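Local coordinates for serine-rich secreted cell wall anchored (LPXTG-motif ) protein (PDB 5NXK) that acts as a cell-wall-anchored beta-solenoid adhesin and probably mediates attachment of the bacterium to host surfaces in the gut, at residues E2-E7 with I22-N27; Y51-N56 with K136-D141; F233-N238 with K269-H274. All coordinates share one frame; numbering follows the deposited sequence.

All three contacts are partly buried. Contact 1 pairs two parallel strands at the N-terminal end of the long sheet by backbone hydrogen bonds; Val4, Ile22 and Leu24 are buried, Glu3 and Lys25 exposed. Contact 3 reaches the same sheet near its other end and stacks turns of successive coils. Its valines are buried, while Asn238, Lys269 and Gly270 are exposed. It has no direct hydrogen bond, only valine packing, CA-H...O contacts and a long salt bridge. Contact 2, with most touching residues buried, uses side chains alone to lay a hairpin over a second long sheet, which includes strand 272-277 of contact 3. Contacts 1 and 2 touch through Asn27 with Tyr51 and Leu24 with Ile52.

Contact 1 (E2-E7 with I22-N27); sequences EEVSNE and IKLKNN
The flat groups are peptide carbonyls, each met by one N-H, two in the carbonyl plane and one nearly along the C=O axis. Lys23 N reaches Glu2 O in the carbonyl plane at 2.8 Å, and Lys25 N reaches Val4 O in the same manner at 2.9 Å. Between them Val4 N donates along the axis to Lys23 O at 2.9 Å, almost straight (167° at the hydrogen). This is the ladder of a parallel sheet. Strands 3-4 and 21-24 are joined by helix 7-14 in a beta-alpha-beta unit at the N-terminal end of the solenoid.

On the face with Val4 and Leu24 the contact is apolar. Val4 CG2 lies 3.6 Å from Ile22 CG2 and 3.7 Å from Leu24 CD2. The helix packs on this side, with Leu10 against Val4 and Ala13 and Leu14 against Ile22.

On the face with Glu3 and Lys23, Lys25 bends at chi2 (-53°) and chi3 (-73°). It crosses the Glu3 side chain obliquely, with Lys25 CE 3.7 Å from Glu3 OE1. Lys25 NZ stays 4.4 Å from Glu3 OE1. Past the last bond a water donates to Ser5 O at 3.0 Å and more weakly to Asn27 O.

The chemistry implies a pairing fixed by main-chain bonds and sealed by aliphatic groups on the helix side; the opposite charges of Glu3 and Lys25 lie near each other but form no salt bridge.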
loop_
_atom_site.group_PDB
_atom_site.type_symbol
_atom_site.label_atom_id
_atom_site.label_comp_id
_atom_site.label_asym_id
_atom_site.label_seq_id
_atom_site.Cartn_x
_atom_site.Cartn_y
_atom_site.Cartn_z
ATOM N N GLU A 2 5.288 26.793 3.672
ATOM C CA GLU A 2 6.700 26.443 3.393
ATOM C C GLU A 2 6.880 25.857 1.995
ATOM O O GLU A 2 6.379 24.775 1.691
ATOM C CB GLU A 2 7.259 25.452 4.416
ATOM C CG GLU A 2 8.735 25.140 4.236
ATOM C CD GLU A 2 9.641 26.156 4.929
ATOM O OE1 GLU A 2 9.268 26.662 6.014
ATOM O OE2 GLU A 2 10.737 26.437 4.396
ATOM N N GLU A 3 7.658 26.557 1.175
ATOM C CA GLU A 3 7.910 26.163 -0.207
ATOM C C GLU A 3 9.301 25.547 -0.429
ATOM O O GLU A 3 10.297 26.055 0.091
ATOM C CB GLU A 3 7.692 27.382 -1.095
ATOM C CG GLU A 3 6.332 28.032 -0.811
ATOM C CD GLU A 3 5.962 29.149 -1.777
ATOM O OE1 GLU A 3 6.833 29.594 -2.558
ATOM O OE2 GLU A 3 4.791 29.592 -1.739
ATOM N N VAL A 4 9.376 24.446 -1.176
ATOM C CA VAL A 4 10.658 23.762 -1.379
ATOM C C VAL A 4 10.894 23.470 -2.860
ATOM O O VAL A 4 9.952 23.169 -3.605
ATOM C CB VAL A 4 10.761 22.429 -0.559
ATOM C CG1 VAL A 4 10.704 22.680 0.957
ATOM C CG2 VAL A 4 9.696 21.427 -0.994
ATOM N N SER A 5 12.156 23.546 -3.285
ATOM C CA SER A 5 12.478 23.393 -4.694
ATOM C C SER A 5 13.576 22.373 -4.977
ATOM O O SER A 5 13.917 22.141 -6.143
ATOM C CB SER A 5 12.900 24.746 -5.274
ATOM O OG SER A 5 11.815 25.654 -5.252
ATOM N N ASN A 6 14.132 21.764 -3.933
ATOM C CA ASN A 6 15.180 20.769 -4.148
ATOM C C ASN A 6 15.358 19.848 -2.954
ATOM O O ASN A 6 14.669 19.993 -1.949
ATOM C CB ASN A 6 16.507 21.457 -4.490
ATOM C CG ASN A 6 16.986 22.382 -3.387
ATOM O OD1 ASN A 6 16.941 22.039 -2.203
ATOM N ND2 ASN A 6 17.429 23.573 -3.771
ATOM N N GLU A 7 16.288 18.903 -3.077
ATOM C CA GLU A 7 16.470 17.876 -2.060
ATOM C C GLU A 7 16.784 18.466 -0.691
ATOM O O GLU A 7 16.173 18.085 0.301
ATOM C CB GLU A 7 17.568 16.893 -2.482
ATOM C CG GLU A 7 17.920 15.874 -1.403
ATOM C CD GLU A 7 18.700 14.679 -1.943
ATOM O OE1 GLU A 7 19.258 14.765 -3.063
ATOM O OE2 GLU A 7 18.724 13.633 -1.257
ATOM N N ILE A 22 3.999 21.665 3.265
ATOM C CA ILE A 22 5.115 21.814 2.339
ATOM C C ILE A 22 4.579 21.868 0.913
ATOM O O ILE A 22 3.756 21.028 0.534
ATOM C CB ILE A 22 6.116 20.643 2.496
ATOM C CG1 ILE A 22 6.688 20.614 3.913
ATOM C CG2 ILE A 22 7.222 20.694 1.447
ATOM C CD1 ILE A 22 7.499 19.384 4.200
ATOM N N LYS A 23 5.000 22.867 0.138
ATOM C CA LYS A 23 4.577 22.989 -1.256
ATOM C C LYS A 23 5.762 22.796 -2.184
ATOM O O LYS A 23 6.786 23.459 -2.023
ATOM C CB LYS A 23 3.950 24.355 -1.549
ATOM C CG LYS A 23 2.598 24.609 -0.921
ATOM C CD LYS A 23 1.942 25.825 -1.568
ATOM C CE LYS A 23 1.916 25.678 -3.083
ATOM N NZ LYS A 23 1.115 26.744 -3.756
ATOM N N LEU A 24 5.623 21.903 -3.158
ATOM C CA LEU A 24 6.667 21.711 -4.159
ATOM C C LEU A 24 6.580 22.837 -5.179
ATOM O O LEU A 24 5.504 23.120 -5.702
ATOM C CB LEU A 24 6.527 20.349 -4.854
ATOM C CG LEU A 24 6.437 19.119 -3.942
ATOM C CD1 LEU A 24 6.325 17.812 -4.740
ATOM C CD2 LEU A 24 7.640 19.076 -3.001
ATOM N N LYS A 25 7.705 23.496 -5.439
ATOM C CA LYS A 25 7.756 24.560 -6.443
ATOM C C LYS A 25 8.448 24.048 -7.699
ATOM O O LYS A 25 8.543 24.749 -8.701
ATOM C CB LYS A 25 8.498 25.789 -5.906
ATOM C CG LYS A 25 7.863 26.410 -4.669
ATOM C CD LYS A 25 6.392 26.720 -4.880
ATOM C CE LYS A 25 6.184 27.915 -5.784
ATOM N NZ LYS A 25 4.734 28.076 -6.094
ATOM N N ASN A 26 8.934 22.814 -7.627
ATOM C CA ASN A 26 9.695 22.209 -8.710
ATOM C C ASN A 26 9.751 20.694 -8.522
ATOM O O ASN A 26 9.489 20.183 -7.425
ATOM C CB ASN A 26 11.116 22.803 -8.744
ATOM C CG ASN A 26 11.869 22.485 -10.036
ATOM O OD1 ASN A 26 11.314 21.907 -10.973
ATOM N ND2 ASN A 26 13.138 22.883 -10.092
ATOM N N ASN A 27 10.082 19.971 -9.583
ATOM C CA ASN A 27 10.346 18.547 -9.441
ATOM C C ASN A 27 11.590 18.342 -8.602
ATOM O O ASN A 27 12.565 19.072 -8.747
ATOM C CB ASN A 27 10.517 17.872 -10.799
ATOM C CG ASN A 27 9.352 18.114 -11.717
ATOM O OD1 ASN A 27 8.198 18.015 -11.310
ATOM N ND2 ASN A 27 9.645 18.437 -12.971
HETATM O O HOH W 1 15.527 20.393 -7.898
#

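Contact 2 (Y51-N56 with K136-D141); sequences YINALN and KSYEVD
Tyr51 has chi1 74°, which sets its ring in the crowded position between backbone N and carbonyl carbon; Tyr138 does the same. Asn53 instead has CG anti to its backbone N (chi1 179°), so its amide reaches straight out. Val140 CG2 is also anti to N and meets the Tyr51 ring tip to tip.

Val140 CG2 sits over one face of the Tyr51 ring, 3.8 Å from its centroid, in a CH-pi contact. It is displaced from the middle of the ring, and CE2 of Tyr51 is the closest ring atom to Val140 CG2, at 3.4 Å. The other methyl, Val140 CG1, lies 3.4 Å from Asn53 ND2 as the two side chains pass in opposite directions.

Tyr138 and Asn53 also meet end to end. Tyr138 OH donates to Asn53 OD1 at 2.9 Å, in the carbonyl plane, with amide and ring planes 72° apart. Asp141 OD2 lies at the Tyr51 edge, 3.0 Å from Tyr51 OH.

Strand 137-140 pairs with 143-146 as a hairpin that leaves the stacked coils and folds back over strand 51-54. Tyr82 of the next coil adds to the same patch, meeting the Tyr138 ring and touching Val140 and Asn53.

With no backbone bond between the segments, the chemistry implies that strand 137-140 is held to strand 51-54 by side chains. The Tyr138 hydroxyl satisfies a buried amide oxygen and would fix the turn of that amide.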
loop_
_atom_site.group_PDB
_atom_site.type_symbol
_atom_site.label_atom_id
_atom_site.label_comp_id
_atom_site.label_asym_id
_atom_site.label_seq_id
_atom_site.Cartn_x
_atom_site.Cartn_y
_atom_site.Cartn_z
ATOM N N TYR A 51 6.895 16.167 -9.433
ATOM C CA TYR A 51 7.279 14.827 -9.014
ATOM C C TYR A 51 8.385 14.868 -7.965
ATOM O O TYR A 51 9.098 15.858 -7.832
ATOM C CB TYR A 51 7.711 13.964 -10.221
ATOM C CG TYR A 51 9.071 14.276 -10.843
ATOM C CD1 TYR A 51 10.259 13.957 -10.181
ATOM C CD2 TYR A 51 9.162 14.819 -12.120
ATOM C CE1 TYR A 51 11.494 14.219 -10.748
ATOM C CE2 TYR A 51 10.401 15.084 -12.703
ATOM C CZ TYR A 51 11.563 14.782 -12.010
ATOM O OH TYR A 51 12.799 15.038 -12.573
ATOM N N ILE A 52 8.504 13.776 -7.219
ATOM C CA ILE A 52 9.657 13.531 -6.383
ATOM C C ILE A 52 10.226 12.180 -6.777
ATOM O O ILE A 52 9.510 11.169 -6.783
ATOM C CB ILE A 52 9.302 13.524 -4.881
ATOM C CG1 ILE A 52 8.554 14.804 -4.498
ATOM C CG2 ILE A 52 10.563 13.349 -4.042
ATOM C CD1 ILE A 52 8.031 14.803 -3.101
ATOM N N ASN A 53 11.506 12.148 -7.103
ATOM C CA ASN A 53 12.126 10.916 -7.568
ATOM C C ASN A 53 13.191 10.432 -6.574
ATOM O O ASN A 53 14.284 11.003 -6.477
ATOM C CB ASN A 53 12.715 11.136 -8.964
ATOM C CG ASN A 53 13.399 9.903 -9.522
ATOM O OD1 ASN A 53 13.178 8.784 -9.060
ATOM N ND2 ASN A 53 14.237 10.105 -10.540
ATOM N N ALA A 54 12.858 9.381 -5.831
ATOM C CA ALA A 54 13.740 8.846 -4.801
ATOM C C ALA A 54 14.665 7.802 -5.410
ATOM O O ALA A 54 14.267 6.655 -5.647
ATOM C CB ALA A 54 12.935 8.245 -3.657
ATOM N N LEU A 55 15.898 8.217 -5.684
ATOM C CA LEU A 55 16.829 7.388 -6.436
ATOM C C LEU A 55 17.605 6.421 -5.560
ATOM O O LEU A 55 18.188 5.460 -6.062
ATOM C CB LEU A 55 17.803 8.258 -7.218
ATOM C CG LEU A 55 17.196 8.892 -8.466
ATOM C CD1 LEU A 55 18.249 9.706 -9.194
ATOM C CD2 LEU A 55 16.594 7.823 -9.374
ATOM N N ASN A 56 17.641 6.688 -4.261
ATOM C CA ASN A 56 18.462 5.895 -3.363
ATOM C C ASN A 56 17.792 4.605 -2.892
ATOM O O ASN A 56 16.682 4.626 -2.354
ATOM C CB ASN A 56 18.859 6.741 -2.152
ATOM C CG ASN A 56 20.095 6.215 -1.451
ATOM O OD1 ASN A 56 20.858 5.427 -2.014
ATOM N ND2 ASN A 56 20.303 6.655 -0.215
ATOM N N LYS A 136 9.242 -2.548 -13.322
ATOM C CA LYS A 136 10.611 -3.039 -13.191
ATOM C C LYS A 136 11.603 -1.914 -13.426
ATOM O O LYS A 136 12.763 -1.974 -13.013
ATOM C CB LYS A 136 10.876 -4.179 -14.179
ATOM C CG LYS A 136 10.174 -5.474 -13.836
ATOM C CD LYS A 136 10.651 -6.601 -14.734
ATOM C CE LYS A 136 10.222 -7.952 -14.188
ATOM N NZ LYS A 136 8.790 -8.214 -14.483
ATOM N N SER A 137 11.122 -0.872 -14.084
ATOM C CA SER A 137 11.917 0.314 -14.295
ATOM C C SER A 137 11.016 1.472 -14.680
ATOM O O SER A 137 9.857 1.278 -15.026
ATOM C CB SER A 137 12.974 0.067 -15.382
ATOM O OG SER A 137 12.369 -0.120 -16.647
ATOM N N TYR A 138 11.548 2.681 -14.595
ATOM C CA TYR A 138 10.809 3.852 -15.051
ATOM C C TYR A 138 11.758 4.864 -15.654
ATOM O O TYR A 138 12.963 4.766 -15.485
ATOM C CB TYR A 138 10.029 4.497 -13.910
ATOM C CG TYR A 138 10.855 4.882 -12.698
ATOM C CD1 TYR A 138 11.570 6.082 -12.660
ATOM C CD2 TYR A 138 10.887 4.065 -11.575
ATOM C CE1 TYR A 138 12.312 6.439 -11.547
ATOM C CE2 TYR A 138 11.623 4.414 -10.451
ATOM C CZ TYR A 138 12.329 5.601 -10.440
ATOM O OH TYR A 138 13.058 5.945 -9.324
ATOM N N GLU A 139 11.219 5.829 -16.378
ATOM C CA GLU A 139 12.068 6.853 -16.963
ATOM C C GLU A 139 11.476 8.220 -16.670
ATOM O O GLU A 139 10.279 8.439 -16.841
ATOM C CB GLU A 139 12.263 6.629 -18.469
ATOM C CG GLU A 139 12.356 7.905 -19.296
ATOM C CD GLU A 139 12.978 7.671 -20.663
ATOM O OE1 GLU A 139 13.420 6.532 -20.927
ATOM O OE2 GLU A 139 13.033 8.626 -21.469
ATOM N N VAL A 140 12.296 9.119 -16.153
ATOM C CA VAL A 140 11.820 10.479 -15.935
ATOM C C VAL A 140 12.911 11.463 -16.352
ATOM O O VAL A 140 14.091 11.253 -16.041
ATOM C CB VAL A 140 11.371 10.698 -14.468
ATOM C CG1 VAL A 140 12.509 10.424 -13.493
ATOM C CG2 VAL A 140 10.784 12.094 -14.289
ATOM N N ASP A 141 12.513 12.490 -17.107
ATOM C CA ASP A 141 13.436 13.458 -17.710
ATOM C C ASP A 141 14.689 12.792 -18.267
ATOM O O ASP A 141 15.813 13.119 -17.891
ATOM C CB ASP A 141 13.796 14.577 -16.720
ATOM C CG ASP A 141 12.598 15.470 -16.379
ATOM O OD1 ASP A 141 11.607 15.455 -17.142
ATOM O OD2 ASP A 141 12.652 16.209 -15.368
#

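Contact 3 (F233-N238 with K269-H274); sequences FIVNEN and KGSNVH
Apolar contacts lie on the inner side. Val235 and Val273 point at each other tip to tip, with Val235 CG1 4.1 Å from Val273 CG2. The same Val235 CG1 is 3.7 Å from Ser271 CB. Val241 and Leu267 touch both valines. The Ser271 hydroxyl is bonded to Ala268 O within its own turn.

Charge pairing is found at the surface. Glu237 and Lys269 run side by side in the same direction. The lysine bends only at its end (chi4 -95°), so Lys269 CE lies 3.2 Å from Glu237 OE2 while Lys269 NZ is 3.7 Å from it. This salt bridge is long.

The turns after strands 230-235 and 261-267 are corresponding corners of successive solenoid coils; the first leads to strand 240-244, the second to 272-277. Segment 233-238 enters its corner and 269-274 leaves its own. The corners therefore stack one on the other.

Backbone contacts between the corners are of the CA-H...O kind. Glu237 CA is 3.3 Å from Lys269 O. Asn238 CA is also 3.3 Å from Gly270 O, and straighter, at 160°. Both Asn238 and Gly270 have positive phi, 86° in the glycine, whose bare CA faces Asn238 OD1.

One water bridges the two turns. It donates to Gly270 O at 2.8 Å and to Asn238 OD1 at 3.1 Å, linking two acceptors that cannot bond to each other.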
loop_
_atom_site.group_PDB
_atom_site.type_symbol
_atom_site.label_atom_id
_atom_site.label_comp_id
_atom_site.label_asym_id
_atom_site.label_seq_id
_atom_site.Cartn_x
_atom_site.Cartn_y
_atom_site.Cartn_z
ATOM N N PHE A 233 -11.565 -7.751 4.322
ATOM C CA PHE A 233 -11.716 -7.075 3.035
ATOM C C PHE A 233 -13.143 -6.564 3.004
ATOM O O PHE A 233 -14.092 -7.364 2.989
ATOM C CB PHE A 233 -11.441 -8.010 1.854
ATOM C CG PHE A 233 -11.576 -7.344 0.497
ATOM C CD1 PHE A 233 -11.015 -6.095 0.263
ATOM C CD2 PHE A 233 -12.220 -7.992 -0.554
ATOM C CE1 PHE A 233 -11.114 -5.484 -0.983
ATOM C CE2 PHE A 233 -12.326 -7.395 -1.805
ATOM C CZ PHE A 233 -11.771 -6.146 -2.028
ATOM N N ILE A 234 -13.294 -5.246 3.068
ATOM C CA ILE A 234 -14.604 -4.636 3.222
ATOM C C ILE A 234 -14.899 -3.745 2.026
ATOM O O ILE A 234 -14.171 -2.805 1.762
ATOM C CB ILE A 234 -14.703 -3.799 4.509
ATOM C CG1 ILE A 234 -14.394 -4.662 5.728
ATOM C CG2 ILE A 234 -16.101 -3.202 4.644
ATOM C CD1 ILE A 234 -14.249 -3.862 6.998
ATOM N N VAL A 235 -15.960 -4.060 1.301
ATOM C CA VAL A 235 -16.393 -3.271 0.163
ATOM C C VAL A 235 -17.730 -2.617 0.522
ATOM O O VAL A 235 -18.734 -3.299 0.695
ATOM C CB VAL A 235 -16.526 -4.141 -1.083
ATOM C CG1 VAL A 235 -17.083 -3.322 -2.253
ATOM C CG2 VAL A 235 -15.172 -4.767 -1.411
ATOM N N ASN A 236 -17.735 -1.295 0.651
ATOM C CA ASN A 236 -18.905 -0.583 1.151
ATOM C C ASN A 236 -19.971 -0.309 0.079
ATOM O O ASN A 236 -19.795 -0.665 -1.093
ATOM C CB ASN A 236 -18.461 0.730 1.831
ATOM C CG ASN A 236 -17.829 0.485 3.192
ATOM O OD1 ASN A 236 -18.543 0.336 4.174
ATOM N ND2 ASN A 236 -16.500 0.446 3.260
ATOM N N GLU A 237 -21.081 0.298 0.493
ATOM C CA GLU A 237 -22.211 0.518 -0.411
ATOM C C GLU A 237 -21.826 1.232 -1.691
ATOM O O GLU A 237 -21.065 2.202 -1.668
ATOM C CB GLU A 237 -23.339 1.305 0.255
ATOM C CG GLU A 237 -23.985 0.607 1.425
ATOM C CD GLU A 237 -25.224 1.336 1.908
ATOM O OE1 GLU A 237 -25.448 2.487 1.466
ATOM O OE2 GLU A 237 -25.958 0.763 2.745
ATOM N N ASN A 238 -22.339 0.708 -2.801
ATOM C CA ASN A 238 -22.153 1.276 -4.136
ATOM C C ASN A 238 -20.711 1.348 -4.614
ATOM O O ASN A 238 -20.428 1.968 -5.632
ATOM C CB ASN A 238 -22.792 2.666 -4.207
ATOM C CG ASN A 238 -24.257 2.651 -3.782
ATOM O OD1 ASN A 238 -25.007 1.743 -4.139
ATOM N ND2 ASN A 238 -24.664 3.644 -3.004
ATOM N N LYS A 269 -24.503 -4.000 0.179
ATOM C CA LYS A 269 -25.575 -3.768 -0.796
ATOM C C LYS A 269 -25.197 -2.606 -1.726
ATOM O O LYS A 269 -24.587 -1.613 -1.294
ATOM C CB LYS A 269 -26.925 -3.537 -0.106
ATOM C CG LYS A 269 -27.049 -2.255 0.681
ATOM C CD LYS A 269 -28.519 -1.947 1.004
ATOM C CE LYS A 269 -28.637 -0.854 2.068
ATOM N NZ LYS A 269 -28.788 -1.447 3.430
ATOM N N GLY A 270 -25.527 -2.759 -3.007
ATOM C CA GLY A 270 -25.214 -1.768 -4.014
ATOM C C GLY A 270 -23.822 -1.907 -4.605
ATOM O O GLY A 270 -23.544 -1.350 -5.660
ATOM N N SER A 271 -22.925 -2.620 -3.926
ATOM C CA SER A 271 -21.581 -2.814 -4.482
ATOM C C SER A 271 -21.597 -3.734 -5.702
ATOM O O SER A 271 -22.485 -4.575 -5.864
ATOM C CB SER A 271 -20.615 -3.364 -3.423
ATOM O OG SER A 271 -20.980 -4.678 -2.997
ATOM N N ASN A 272 -20.592 -3.568 -6.552
ATOM C CA ASN A 272 -20.437 -4.374 -7.748
ATOM C C ASN A 272 -18.998 -4.862 -7.797
ATOM O O ASN A 272 -18.059 -4.070 -7.939
ATOM C CB ASN A 272 -20.801 -3.582 -9.008
ATOM C CG ASN A 272 -22.302 -3.363 -9.146
ATOM O OD1 ASN A 272 -22.844 -2.352 -8.682
ATOM N ND2 ASN A 272 -22.978 -4.315 -9.775
ATOM N N VAL A 273 -18.828 -6.160 -7.591
ATOM C CA VAL A 273 -17.503 -6.754 -7.469
ATOM C C VAL A 273 -17.302 -7.777 -8.587
ATOM O O VAL A 273 -18.122 -8.670 -8.773
ATOM C CB VAL A 273 -17.318 -7.417 -6.080
ATOM C CG1 VAL A 273 -15.992 -8.139 -5.981
ATOM C CG2 VAL A 273 -17.440 -6.378 -4.961
ATOM N N HIS A 274 -16.238 -7.612 -9.358
ATOM C CA HIS A 274 -15.933 -8.516 -10.447
ATOM C C HIS A 274 -14.515 -9.034 -10.271
ATOM O O HIS A 274 -13.550 -8.261 -10.236
ATOM C CB HIS A 274 -16.087 -7.820 -11.797
ATOM C CG HIS A 274 -15.900 -8.735 -12.961
ATOM N ND1 HIS A 274 -14.660 -9.208 -13.344
ATOM C CD2 HIS A 274 -16.793 -9.284 -13.819
ATOM C CE1 HIS A 274 -14.799 -9.999 -14.392
ATOM N NE2 HIS A 274 -16.083 -10.064 -14.699
HETATM O O HOH W 2 -25.203 0.526 -6.935
#